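Local atomic coordinates of diol-dehydratase (Roseburia inulinivorans, PDB entry 5I2A), a protein that probably acts as a B12-independent, glycyl radical type lyase that dehydrates 1,2-propanediol. Residues 565-570 with 648-653; 569-572 with 576-579; 719-724 with 834-839. All coordinates share one frame; numbering follows the deposited sequence.

Contact 1 of 3, residues 565-570 with 648-653; sequences LYTIKK and EMILEL
Thr567 and Tyr566 on one turn of helix 558-574 meet Ile650 and Leu653 near the C-terminal end of helix 637-651, a helix-to-helix packing within the pyruvate formate lyase-like part of the chain. The backbones come closest at Thr567 and Ile650, whose CA atoms are 6.5 Å apart. From its helix Thr567 gives the largest share of the surface, standing between the two backbones to meet both Ile650 and Leu653. Its CB stands 4.2 Å from CD1 of Leu653, and from there the side chain forks. With chi1 at -73°, OG1 lies beside the backbone N while CG2 is anti to that N, and the two branches part toward different partners. The methyl CG2 packs alongside the CG1-CD1 arm of Ile650, 3.7 Å from its CG1 and 3.8 Å from its CD1, the two side chains crossing at about a right angle. OG1 instead touches carbon, with CD1 of Leu653 at 3.5 Å and CG2 of Ile650 at 3.9 Å. The buried hydroxyl is bonded chiefly to Pro710 O, with Asp563 O of its own helix a weak second acceptor, so polar pairing and apolar packing share one atom. Leu653, in the turn that follows, has the most surface buried here. Its two methyls divide the work: CD1 serves Thr567, and CD2 approaches the Tyr566 ring obliquely. Beyond that ring, Val663 and Leu666 of helix 661-678 extend the cluster. One face of the ring also carries Lys570 CG from the next turn, and the approach of Leu653 is through CD2 to Tyr566 CE2, at 4.2 Å.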
ATOM      1  N   LEU A 565     -22.782  22.164  33.057  1.00 18.02           N
ATOM      2  CA  LEU A 565     -22.582  21.264  34.181  1.00 18.20           C
ATOM      3  C   LEU A 565     -22.805  21.992  35.509  1.00 21.28           C
ATOM      4  O   LEU A 565     -23.342  21.415  36.450  1.00 21.07           O
ATOM      5  CB  LEU A 565     -21.183  20.651  34.149  1.00 18.39           C
ATOM      6  CG  LEU A 565     -20.871  19.704  32.989  1.00 18.21           C
ATOM      7  CD1 LEU A 565     -19.418  19.318  33.041  1.00 16.87           C
ATOM      8  CD2 LEU A 565     -21.755  18.459  33.043  1.00 15.99           C
ATOM      9  N   TYR A 566     -22.391  23.251  35.582  1.00 18.92           N
ATOM     10  CA  TYR A 566     -22.625  24.038  36.784  1.00 22.26           C
ATOM     11  C   TYR A 566     -24.132  24.227  37.048  1.00 21.81           C
ATOM     12  O   TYR A 566     -24.593  24.045  38.160  1.00 20.59           O
ATOM     13  CB  TYR A 566     -21.924  25.394  36.690  1.00 20.60           C
ATOM     14  CG  TYR A 566     -22.018  26.186  37.973  1.00 22.19           C
ATOM     15  CD1 TYR A 566     -21.202  25.884  39.059  1.00 20.74           C
ATOM     16  CD2 TYR A 566     -22.935  27.218  38.107  1.00 21.68           C
ATOM     17  CE1 TYR A 566     -21.289  26.600  40.241  1.00 23.67           C
ATOM     18  CE2 TYR A 566     -23.028  27.940  39.285  1.00 25.44           C
ATOM     19  CZ  TYR A 566     -22.203  27.625  40.345  1.00 26.37           C
ATOM     20  OH  TYR A 566     -22.299  28.330  41.512  1.00 34.28           O
ATOM     21  N   THR A 567     -24.885  24.599  36.020  1.00 18.19           N
ATOM     22  CA  THR A 567     -26.340  24.663  36.116  1.00 19.45           C
ATOM     23  C   THR A 567     -26.936  23.380  36.714  1.00 23.65           C
ATOM     24  O   THR A 567     -27.739  23.417  37.653  1.00 22.15           O
ATOM     25  CB  THR A 567     -26.968  24.893  34.751  1.00 19.11           C
ATOM     26  OG1 THR A 567     -26.746  26.247  34.351  1.00 18.88           O
ATOM     27  CG2 THR A 567     -28.477  24.594  34.779  1.00 18.00           C
ATOM     28  N   ILE A 568     -26.513  22.248  36.169  1.00 18.81           N
ATOM     29  CA  ILE A 568     -27.043  20.952  36.572  1.00 20.48           C
ATOM     30  C   ILE A 568     -26.680  20.640  38.012  1.00 25.33           C
ATOM     31  O   ILE A 568     -27.531  20.226  38.796  1.00 22.06           O
ATOM     32  CB  ILE A 568     -26.531  19.840  35.651  1.00 17.84           C
ATOM     33  CG1 ILE A 568     -27.094  20.052  34.242  1.00 18.49           C
ATOM     34  CG2 ILE A 568     -26.917  18.461  36.189  1.00 19.51           C
ATOM     35  CD1 ILE A 568     -26.302  19.365  33.165  1.00 19.89           C
ATOM     36  N   LYS A 569     -25.418  20.872  38.358  1.00 24.13           N
ATOM     37  CA  LYS A 569     -24.936  20.624  39.706  1.00 24.74           C
ATOM     38  C   LYS A 569     -25.671  21.486  40.737  1.00 27.23           C
ATOM     39  O   LYS A 569     -26.129  20.967  41.751  1.00 27.60           O
ATOM     40  CB  LYS A 569     -23.434  20.867  39.790  1.00 23.00           C
ATOM     41  CG  LYS A 569     -22.816  20.470  41.109  1.00 22.82           C
ATOM     42  CD  LYS A 569     -21.410  21.036  41.241  1.00 26.99           C
ATOM     43  CE  LYS A 569     -20.622  20.324  42.335  1.00 27.80           C
ATOM     44  NZ  LYS A 569     -19.472  21.133  42.803  1.00 37.63           N
ATOM     45  N   LYS A 570     -25.802  22.782  40.462  1.00 26.56           N
ATOM     46  CA  LYS A 570     -26.421  23.726  41.400  1.00 26.16           C
ATOM     47  C   LYS A 570     -27.941  23.676  41.460  1.00 26.14           C
ATOM     48  O   LYS A 570     -28.508  23.455  42.522  1.00 29.41           O
ATOM     49  CB  LYS A 570     -26.020  25.154  41.064  1.00 24.70           C
ATOM     50  CG  LYS A 570     -24.632  25.514  41.491  1.00 33.36           C
ATOM     51  CD  LYS A 570     -24.435  25.303  42.967  1.00 37.98           C
ATOM     52  CE  LYS A 570     -23.009  25.615  43.349  1.00 42.15           C
ATOM     53  NZ  LYS A 570     -22.702  25.223  44.750  1.00 46.37           N
ATOM     54  N   GLU A 648     -34.322  32.275  33.248  1.00 27.22           N
ATOM     55  CA  GLU A 648     -33.870  33.437  34.000  1.00 24.29           C
ATOM     56  C   GLU A 648     -32.978  33.056  35.164  1.00 24.89           C
ATOM     57  O   GLU A 648     -31.964  33.711  35.384  1.00 26.69           O
ATOM     58  CB  GLU A 648     -35.054  34.266  34.509  1.00 28.38           C
ATOM     59  CG  GLU A 648     -35.654  35.225  33.471  1.00 36.29           C
ATOM     60  CD  GLU A 648     -34.628  36.144  32.801  1.00 50.61           C
ATOM     61  OE1 GLU A 648     -33.588  36.456  33.419  1.00 52.28           O
ATOM     62  OE2 GLU A 648     -34.869  36.560  31.645  1.00 58.70           O
ATOM     63  N   MET A 649     -33.326  32.014  35.914  1.00 24.62           N
ATOM     64  CA  MET A 649     -32.462  31.656  37.031  1.00 26.81           C
ATOM     65  C   MET A 649     -31.139  31.075  36.523  1.00 25.74           C
ATOM     66  O   MET A 649     -30.117  31.209  37.182  1.00 22.72           O
ATOM     67  CB  MET A 649     -33.143  30.687  38.013  1.00 29.86           C
ATOM     68  CG  MET A 649     -33.894  29.520  37.421  1.00 39.86           C
ATOM     69  SD  MET A 649     -34.823  28.656  38.721  1.00 45.09           S
ATOM     70  CE  MET A 649     -33.469  27.930  39.588  1.00 34.74           C
ATOM     71  N   ILE A 650     -31.153  30.461  35.342  1.00 23.49           N
ATOM     72  CA  ILE A 650     -29.913  29.958  34.756  1.00 19.49           C
ATOM     73  C   ILE A 650     -29.006  31.125  34.335  1.00 20.02           C
ATOM     74  O   ILE A 650     -27.815  31.108  34.605  1.00 22.05           O
ATOM     75  CB  ILE A 650     -30.189  29.023  33.562  1.00 19.80           C
ATOM     76  CG1 ILE A 650     -30.560  27.626  34.075  1.00 18.74           C
ATOM     77  CG2 ILE A 650     -28.971  28.929  32.654  1.00 22.10           C
ATOM     78  CD1 ILE A 650     -31.140  26.727  33.027  1.00 17.89           C
ATOM     79  N   LEU A 651     -29.574  32.148  33.703  1.00 21.96           N
ATOM     80  CA  LEU A 651     -28.773  33.297  33.276  1.00 21.34           C
ATOM     81  C   LEU A 651     -28.199  34.109  34.437  1.00 26.28           C
ATOM     82  O   LEU A 651     -27.242  34.859  34.250  1.00 24.59           O
ATOM     83  CB  LEU A 651     -29.587  34.217  32.372  1.00 21.13           C
ATOM     84  CG  LEU A 651     -30.037  33.614  31.040  1.00 22.25           C
ATOM     85  CD1 LEU A 651     -30.797  34.642  30.219  1.00 25.49           C
ATOM     86  CD2 LEU A 651     -28.849  33.078  30.264  1.00 26.22           C
ATOM     87  N   GLU A 652     -28.769  33.947  35.630  1.00 25.78           N
ATOM     88  CA  GLU A 652     -28.300  34.662  36.821  1.00 27.34           C
ATOM     89  C   GLU A 652     -27.187  33.938  37.566  1.00 24.59           C
ATOM     90  O   GLU A 652     -26.564  34.521  38.438  1.00 26.69           O
ATOM     91  CB  GLU A 652     -29.462  34.915  37.786  1.00 28.17           C
ATOM     92  CG  GLU A 652     -30.356  36.055  37.352  1.00 39.14           C
ATOM     93  CD  GLU A 652     -31.684  36.068  38.087  1.00 54.06           C
ATOM     94  OE1 GLU A 652     -31.898  35.185  38.952  1.00 50.30           O
ATOM     95  OE2 GLU A 652     -32.519  36.952  37.785  1.00 55.58           O
ATOM     96  N   LEU A 653     -26.946  32.673  37.236  1.00 24.07           N
ATOM     97  CA  LEU A 653     -25.879  31.916  37.895  1.00 23.58           C
ATOM     98  C   LEU A 653     -24.499  32.513  37.603  1.00 20.78           C
ATOM     99  O   LEU A 653     -24.296  33.153  36.574  1.00 22.03           O
ATOM    100  CB  LEU A 653     -25.913  30.452  37.463  1.00 25.30           C
ATOM    101  CG  LEU A 653     -27.102  29.602  37.920  1.00 24.42           C
ATOM    102  CD1 LEU A 653     -27.155  28.289  37.153  1.00 23.23           C
ATOM    103  CD2 LEU A 653     -27.011  29.337  39.407  1.00 19.84           C
TER

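Contact 2 of 3, residues 569-572 with 576-579; sequences KKLV and KRIT
Leu571 and Val572, near the C-terminal end of helix 558-574, receive the backbone of Lys576 to Ile578 as it folds back over them, a tight helix-to-helix connection in which the chain leaves one helix at Lys576 and enters helix 580-588 through its N-cap, Thr579. The helix widens here into a pi-type turn, and Lys576, with a positive phi of 59°, turns the chain. Leu571 O collects two amides: Ile578 N at 3.1 Å, with an N-H...O angle of 147°, and Arg577 N at 2.8 Å through a bent, weak bond. CA-H...O contacts run in both directions beside this, Lys576 CA to Val572 O at 3.5 Å and Val572 CA to Ile578 O at 3.5 Å. The same two carbonyl oxygens share a water that donates to both, so each has a polar partner although neither receives an amide from the facing segment. Thr579 ends the turn, its OG1 capping Glu582 N in the following helix.

Among the side chains, Leu571 and Ile578 carry the apolar contact and cross obliquely. Ile578 CG1 is anti to its carbonyl carbon, chi1 -57°, which brings CD1 back over Leu571; Ile646 of helix 637-651 also packs on this isoleucine. Arg577 curls at chi3, setting its guanidinium obliquely by Leu571, with NH1 4.2 Å from CD2. The shortest apolar side-chain contact joins methyl to methyl, Leu571 CD1 to Ile578 CD1 at 3.8 Å.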
ATOM      1  N   LYS A 569     -25.418  20.872  38.358  1.00 24.13           N
ATOM      2  CA  LYS A 569     -24.936  20.624  39.706  1.00 24.74           C
ATOM      3  C   LYS A 569     -25.671  21.486  40.737  1.00 27.23           C
ATOM      4  O   LYS A 569     -26.129  20.967  41.751  1.00 27.60           O
ATOM      5  CB  LYS A 569     -23.434  20.867  39.790  1.00 23.00           C
ATOM      6  CG  LYS A 569     -22.816  20.470  41.109  1.00 22.82           C
ATOM      7  CD  LYS A 569     -21.410  21.036  41.241  1.00 26.99           C
ATOM      8  CE  LYS A 569     -20.622  20.324  42.335  1.00 27.80           C
ATOM      9  NZ  LYS A 569     -19.472  21.133  42.803  1.00 37.63           N
ATOM     10  N   LYS A 570     -25.802  22.782  40.462  1.00 26.56           N
ATOM     11  CA  LYS A 570     -26.421  23.726  41.400  1.00 26.16           C
ATOM     12  C   LYS A 570     -27.941  23.676  41.460  1.00 26.14           C
ATOM     13  O   LYS A 570     -28.508  23.455  42.522  1.00 29.41           O
ATOM     14  CB  LYS A 570     -26.020  25.154  41.064  1.00 24.70           C
ATOM     15  CG  LYS A 570     -24.632  25.514  41.491  1.00 33.36           C
ATOM     16  CD  LYS A 570     -24.435  25.303  42.967  1.00 37.98           C
ATOM     17  CE  LYS A 570     -23.009  25.615  43.349  1.00 42.15           C
ATOM     18  NZ  LYS A 570     -22.702  25.223  44.750  1.00 46.37           N
ATOM     19  N   LEU A 571     -28.601  23.869  40.327  1.00 27.35           N
ATOM     20  CA  LEU A 571     -30.052  24.017  40.318  1.00 24.64           C
ATOM     21  C   LEU A 571     -30.821  22.699  40.365  1.00 28.52           C
ATOM     22  O   LEU A 571     -31.944  22.671  40.844  1.00 26.93           O
ATOM     23  CB  LEU A 571     -30.493  24.815  39.094  1.00 24.39           C
ATOM     24  CG  LEU A 571     -29.867  26.197  38.974  1.00 26.92           C
ATOM     25  CD1 LEU A 571     -30.514  26.970  37.845  1.00 25.70           C
ATOM     26  CD2 LEU A 571     -30.004  26.936  40.295  1.00 32.23           C
ATOM     27  N   VAL A 572     -30.235  21.611  39.876  1.00 27.25           N
ATOM     28  CA  VAL A 572     -30.959  20.346  39.881  1.00 26.91           C
ATOM     29  C   VAL A 572     -30.620  19.477  41.103  1.00 28.22           C
ATOM     30  O   VAL A 572     -31.522  19.067  41.825  1.00 36.87           O
ATOM     31  CB  VAL A 572     -30.708  19.543  38.585  1.00 26.02           C
ATOM     32  CG1 VAL A 572     -31.364  18.173  38.668  1.00 25.37           C
ATOM     33  CG2 VAL A 572     -31.240  20.300  37.378  1.00 22.10           C
ATOM     34  N   LYS A 576     -31.949  21.991  44.169  1.00 27.42           N
ATOM     35  CA  LYS A 576     -33.196  21.318  43.851  1.00 29.75           C
ATOM     36  C   LYS A 576     -34.299  22.289  43.441  1.00 30.99           C
ATOM     37  O   LYS A 576     -35.473  22.062  43.729  1.00 34.44           O
ATOM     38  CB  LYS A 576     -33.641  20.480  45.048  1.00 35.76           C
ATOM     39  CG  LYS A 576     -33.908  19.038  44.717  1.00 44.67           C
ATOM     40  CD  LYS A 576     -33.581  18.136  45.881  1.00 37.90           C
ATOM     41  CE  LYS A 576     -32.112  18.221  46.225  1.00 43.02           C
ATOM     42  NZ  LYS A 576     -31.615  16.930  46.782  1.00 48.13           N
ATOM     43  N   ARG A 577     -33.921  23.364  42.752  1.00 29.06           N
ATOM     44  CA  ARG A 577     -34.887  24.369  42.317  1.00 30.12           C
ATOM     45  C   ARG A 577     -35.536  24.008  40.990  1.00 30.80           C
ATOM     46  O   ARG A 577     -36.520  24.611  40.587  1.00 30.47           O
ATOM     47  CB  ARG A 577     -34.218  25.735  42.212  1.00 32.02           C
ATOM     48  CG  ARG A 577     -33.543  26.177  43.499  1.00 36.44           C
ATOM     49  CD  ARG A 577     -32.868  27.524  43.338  1.00 39.21           C
ATOM     50  NE  ARG A 577     -33.803  28.552  42.898  1.00 39.94           N
ATOM     51  CZ  ARG A 577     -33.433  29.721  42.385  1.00 47.90           C
ATOM     52  NH1 ARG A 577     -32.145  30.011  42.229  1.00 48.30           N
ATOM     53  NH2 ARG A 577     -34.356  30.595  42.010  1.00 47.72           N
ATOM     54  N   ILE A 578     -34.962  23.026  40.310  1.00 28.42           N
ATOM     55  CA  ILE A 578     -35.483  22.537  39.042  1.00 28.99           C
ATOM     56  C   ILE A 578     -35.407  21.021  39.092  1.00 25.65           C
ATOM     57  O   ILE A 578     -34.478  20.483  39.685  1.00 30.57           O
ATOM     58  CB  ILE A 578     -34.673  23.087  37.844  1.00 27.13           C
ATOM     59  CG1 ILE A 578     -34.672  24.613  37.869  1.00 33.79           C
ATOM     60  CG2 ILE A 578     -35.258  22.621  36.532  1.00 29.20           C
ATOM     61  CD1 ILE A 578     -33.729  25.243  36.859  1.00 36.09           C
ATOM     62  N   THR A 579     -36.379  20.317  38.518  1.00 26.07           N
ATOM     63  CA  THR A 579     -36.225  18.870  38.419  1.00 28.04           C
ATOM     64  C   THR A 579     -35.473  18.560  37.141  1.00 24.90           C
ATOM     65  O   THR A 579     -35.481  19.352  36.199  1.00 29.26           O
ATOM     66  CB  THR A 579     -37.566  18.103  38.417  1.00 27.29           C
ATOM     67  OG1 THR A 579     -38.217  18.265  37.149  1.00 28.13           O
ATOM     68  CG2 THR A 579     -38.472  18.588  39.550  1.00 29.74           C
TER
HETATM   69  O   HOH W   1     -34.076  18.408  41.547  1.00 34.15           O

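Contact 3 of 3, residues 719-724 with 834-839; sequences VADGVG and IKRTEQ
Asp721 and Arg836 alone touch between these segments, a buried ion pair that ties the type II' turn Asp721-Gly724 to the C-terminal tail that follows helix 827-835. The CA atoms of the pair are 9.4 Å apart, and the long arginine spans most of that gap, its chain extended from CG to NE. Asp721 leans toward it with CG in the crowded position between backbone N and carbonyl carbon, chi1 49°.

The two charged groups are layered rather than set edge against edge. Their planes are only 8° apart, and OD2 of the carboxylate stands 3.5 Å above one guanidinium face, offset toward the rim, with NE of Arg836 3.6 Å from OD2. No N-H points at that oxygen, so the attraction is of charges alone. The directed bonds go to other atoms. Asn756 ND2 on strand 756-759 binds Asp721 OD2, while Arg836 NH2 is held by Val815 O and NH1, weakly, by Arg814 O. These carbonyls lie just before Gly817, the predicted glycyl radical position, which carries no radical here; the arginine thus links the aspartate's turn to the backbone of the glycyl radical loop. With the nitrogens used in this way, the guanidinium has little freedom to rotate. A water completes the pairing, accepting from Arg836 NE at 2.9 Å and donating weakly to Asp721 OD1, also at 2.9 Å.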
ATOM      1  N   VAL A 719     -21.707  27.864  19.445  1.00 16.60           N
ATOM      2  CA  VAL A 719     -21.037  27.521  20.699  1.00 17.43           C
ATOM      3  C   VAL A 719     -19.856  28.477  20.864  1.00 13.82           C
ATOM      4  O   VAL A 719     -19.568  29.250  19.964  1.00 17.18           O
ATOM      5  CB  VAL A 719     -20.570  26.047  20.735  1.00 17.00           C
ATOM      6  CG1 VAL A 719     -21.767  25.125  20.722  1.00 16.88           C
ATOM      7  CG2 VAL A 719     -19.647  25.744  19.574  1.00 15.50           C
ATOM      8  N   ALA A 720     -19.189  28.440  22.012  1.00 16.30           N
ATOM      9  CA  ALA A 720     -18.058  29.332  22.276  1.00 17.08           C
ATOM     10  C   ALA A 720     -16.897  29.151  21.294  1.00 16.36           C
ATOM     11  O   ALA A 720     -16.707  28.091  20.707  1.00 18.98           O
ATOM     12  CB  ALA A 720     -17.552  29.137  23.707  1.00 15.82           C
ATOM     13  N   ASP A 721     -16.133  30.215  21.109  1.00 16.29           N
ATOM     14  CA  ASP A 721     -14.962  30.165  20.257  1.00 19.11           C
ATOM     15  C   ASP A 721     -13.733  29.916  21.104  1.00 19.06           C
ATOM     16  O   ASP A 721     -13.340  30.771  21.885  1.00 24.21           O
ATOM     17  CB  ASP A 721     -14.811  31.464  19.457  1.00 18.66           C
ATOM     18  CG  ASP A 721     -14.937  32.715  20.330  1.00 20.29           C
ATOM     19  OD1 ASP A 721     -15.900  32.813  21.108  1.00 23.90           O
ATOM     20  OD2 ASP A 721     -14.076  33.602  20.230  1.00 23.47           O
ATOM     21  N   GLY A 722     -13.140  28.735  20.965  1.00 16.48           N
ATOM     22  CA  GLY A 722     -11.928  28.393  21.688  1.00 13.97           C
ATOM     23  C   GLY A 722     -12.127  28.029  23.146  1.00 14.77           C
ATOM     24  O   GLY A 722     -13.089  27.353  23.491  1.00 16.59           O
ATOM     25  N   VAL A 723     -11.208  28.481  23.999  1.00 13.54           N
ATOM     26  CA  VAL A 723     -11.277  28.193  25.428  1.00 13.00           C
ATOM     27  C   VAL A 723     -11.789  29.384  26.243  1.00 14.96           C
ATOM     28  O   VAL A 723     -11.919  29.287  27.450  1.00 17.12           O
ATOM     29  CB  VAL A 723      -9.887  27.757  25.995  1.00 14.53           C
ATOM     30  CG1 VAL A 723      -9.425  26.491  25.315  1.00 13.78           C
ATOM     31  CG2 VAL A 723      -8.861  28.850  25.810  1.00 14.07           C
ATOM     32  N   GLY A 724     -12.088  30.501  25.583  1.00 15.68           N
ATOM     33  CA  GLY A 724     -12.600  31.674  26.279  1.00 14.70           C
ATOM     34  C   GLY A 724     -14.050  31.533  26.746  1.00 17.16           C
ATOM     35  O   GLY A 724     -14.760  30.612  26.349  1.00 14.29           O
ATOM     36  N   ILE A 834     -19.693  40.081  16.363  1.00 15.17           N
ATOM     37  CA  ILE A 834     -20.254  41.278  16.976  1.00 14.54           C
ATOM     38  C   ILE A 834     -20.696  41.057  18.421  1.00 18.87           C
ATOM     39  O   ILE A 834     -20.481  41.915  19.266  1.00 17.77           O
ATOM     40  CB  ILE A 834     -21.447  41.816  16.139  1.00 15.17           C
ATOM     41  CG1 ILE A 834     -20.925  42.438  14.839  1.00 12.37           C
ATOM     42  CG2 ILE A 834     -22.241  42.835  16.930  1.00 15.84           C
ATOM     43  CD1 ILE A 834     -22.007  42.714  13.781  1.00 14.54           C
ATOM     44  N   LYS A 835     -21.300  39.912  18.732  1.00 14.83           N
ATOM     45  CA  LYS A 835     -21.801  39.751  20.088  1.00 18.10           C
ATOM     46  C   LYS A 835     -20.717  39.329  21.090  1.00 18.52           C
ATOM     47  O   LYS A 835     -21.000  39.234  22.278  1.00 18.22           O
ATOM     48  CB  LYS A 835     -22.963  38.758  20.132  1.00 24.06           C
ATOM     49  CG  LYS A 835     -22.571  37.310  20.198  1.00 24.93           C
ATOM     50  CD  LYS A 835     -23.782  36.431  20.516  1.00 25.82           C
ATOM     51  CE  LYS A 835     -23.384  34.946  20.526  1.00 34.94           C
ATOM     52  NZ  LYS A 835     -23.079  34.424  19.156  1.00 28.27           N
ATOM     53  N   ARG A 836     -19.493  39.089  20.624  1.00 15.13           N
ATOM     54  CA  ARG A 836     -18.397  38.783  21.544  1.00 17.91           C
ATOM     55  C   ARG A 836     -18.258  39.899  22.572  1.00 20.73           C
ATOM     56  O   ARG A 836     -18.451  41.070  22.252  1.00 21.79           O
ATOM     57  CB  ARG A 836     -17.080  38.596  20.799  1.00 18.69           C
ATOM     58  CG  ARG A 836     -17.016  37.313  19.976  1.00 17.53           C
ATOM     59  CD  ARG A 836     -15.718  37.243  19.197  1.00 17.86           C
ATOM     60  NE  ARG A 836     -15.677  36.103  18.281  1.00 18.07           N
ATOM     61  CZ  ARG A 836     -14.682  35.872  17.432  1.00 21.34           C
ATOM     62  NH1 ARG A 836     -13.635  36.695  17.393  1.00 16.50           N
ATOM     63  NH2 ARG A 836     -14.727  34.813  16.631  1.00 16.54           N
ATOM     64  N   THR A 837     -17.963  39.524  23.807  1.00 19.60           N
ATOM     65  CA  THR A 837     -17.834  40.492  24.902  1.00 22.63           C
ATOM     66  C   THR A 837     -16.794  41.569  24.602  1.00 24.70           C
ATOM     67  O   THR A 837     -15.664  41.279  24.226  1.00 21.12           O
ATOM     68  CB  THR A 837     -17.454  39.798  26.217  1.00 22.65           C
ATOM     69  OG1 THR A 837     -18.293  38.654  26.407  1.00 20.39           O
ATOM     70  CG2 THR A 837     -17.616  40.752  27.395  1.00 21.81           C
ATOM     71  N   GLU A 838     -17.199  42.824  24.731  1.00 24.23           N
ATOM     72  CA  GLU A 838     -16.270  43.936  24.595  1.00 20.27           C
ATOM     73  C   GLU A 838     -15.712  44.280  25.972  1.00 21.24           C
ATOM     74  O   GLU A 838     -16.472  44.635  26.862  1.00 24.62           O
ATOM     75  CB  GLU A 838     -16.968  45.149  23.978  1.00 21.27           C
ATOM     76  CG  GLU A 838     -16.162  46.415  24.104  1.00 21.35           C
ATOM     77  CD  GLU A 838     -16.974  47.648  23.754  1.00 26.24           C
ATOM     78  OE1 GLU A 838     -17.528  47.712  22.633  1.00 24.95           O
ATOM     79  OE2 GLU A 838     -17.057  48.542  24.615  1.00 28.57           O
ATOM     80  N   GLN A 839     -14.402  44.151  26.161  1.00 22.04           N
ATOM     81  CA  GLN A 839     -13.802  44.450  27.465  1.00 27.42           C
ATOM     82  C   GLN A 839     -13.693  45.961  27.683  1.00 28.64           C
ATOM     83  O   GLN A 839     -12.887  46.623  27.019  1.00 35.30           O
ATOM     84  CB  GLN A 839     -12.415  43.812  27.602  1.00 22.85           C
ATOM     85  CG  GLN A 839     -12.368  42.298  27.370  1.00 23.43           C
ATOM     86  CD  GLN A 839     -13.278  41.523  28.298  1.00 23.18           C
ATOM     87  OE1 GLN A 839     -13.447  41.870  29.470  1.00 26.65           O
ATOM     88  NE2 GLN A 839     -13.888  40.471  27.772  1.00 29.66           N
TER
HETATM   89  O   HOH W   2     -17.570  34.106  19.163  1.00 20.42           O

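In the fold
Contacts 1 and 2 are neighbours on helix 558-574: they share Lys569 and Lys570, and their centres are about 8 Å apart. Leu571 joins them, its CD1 lying 3.6 Å from Met649 CE and 3.7 Å from Leu653 CD1, so the turn of contact 2 and the end of helix 637-651 pack around Leu571 near the periphery, with Arg577 bordering. Contact 3 lies deeper, about 18 Å from the centre of the chain, and touches neither: its centre is about 19 Å from that of contact 1 and about 27 Å from that of contact 2. Helix 558-574 still reaches it at its other end, where Asn560 OD1 binds Ala720 N. Contact 3 bears on the predicted glycyl radical site, through the carbonyls bound by Arg836.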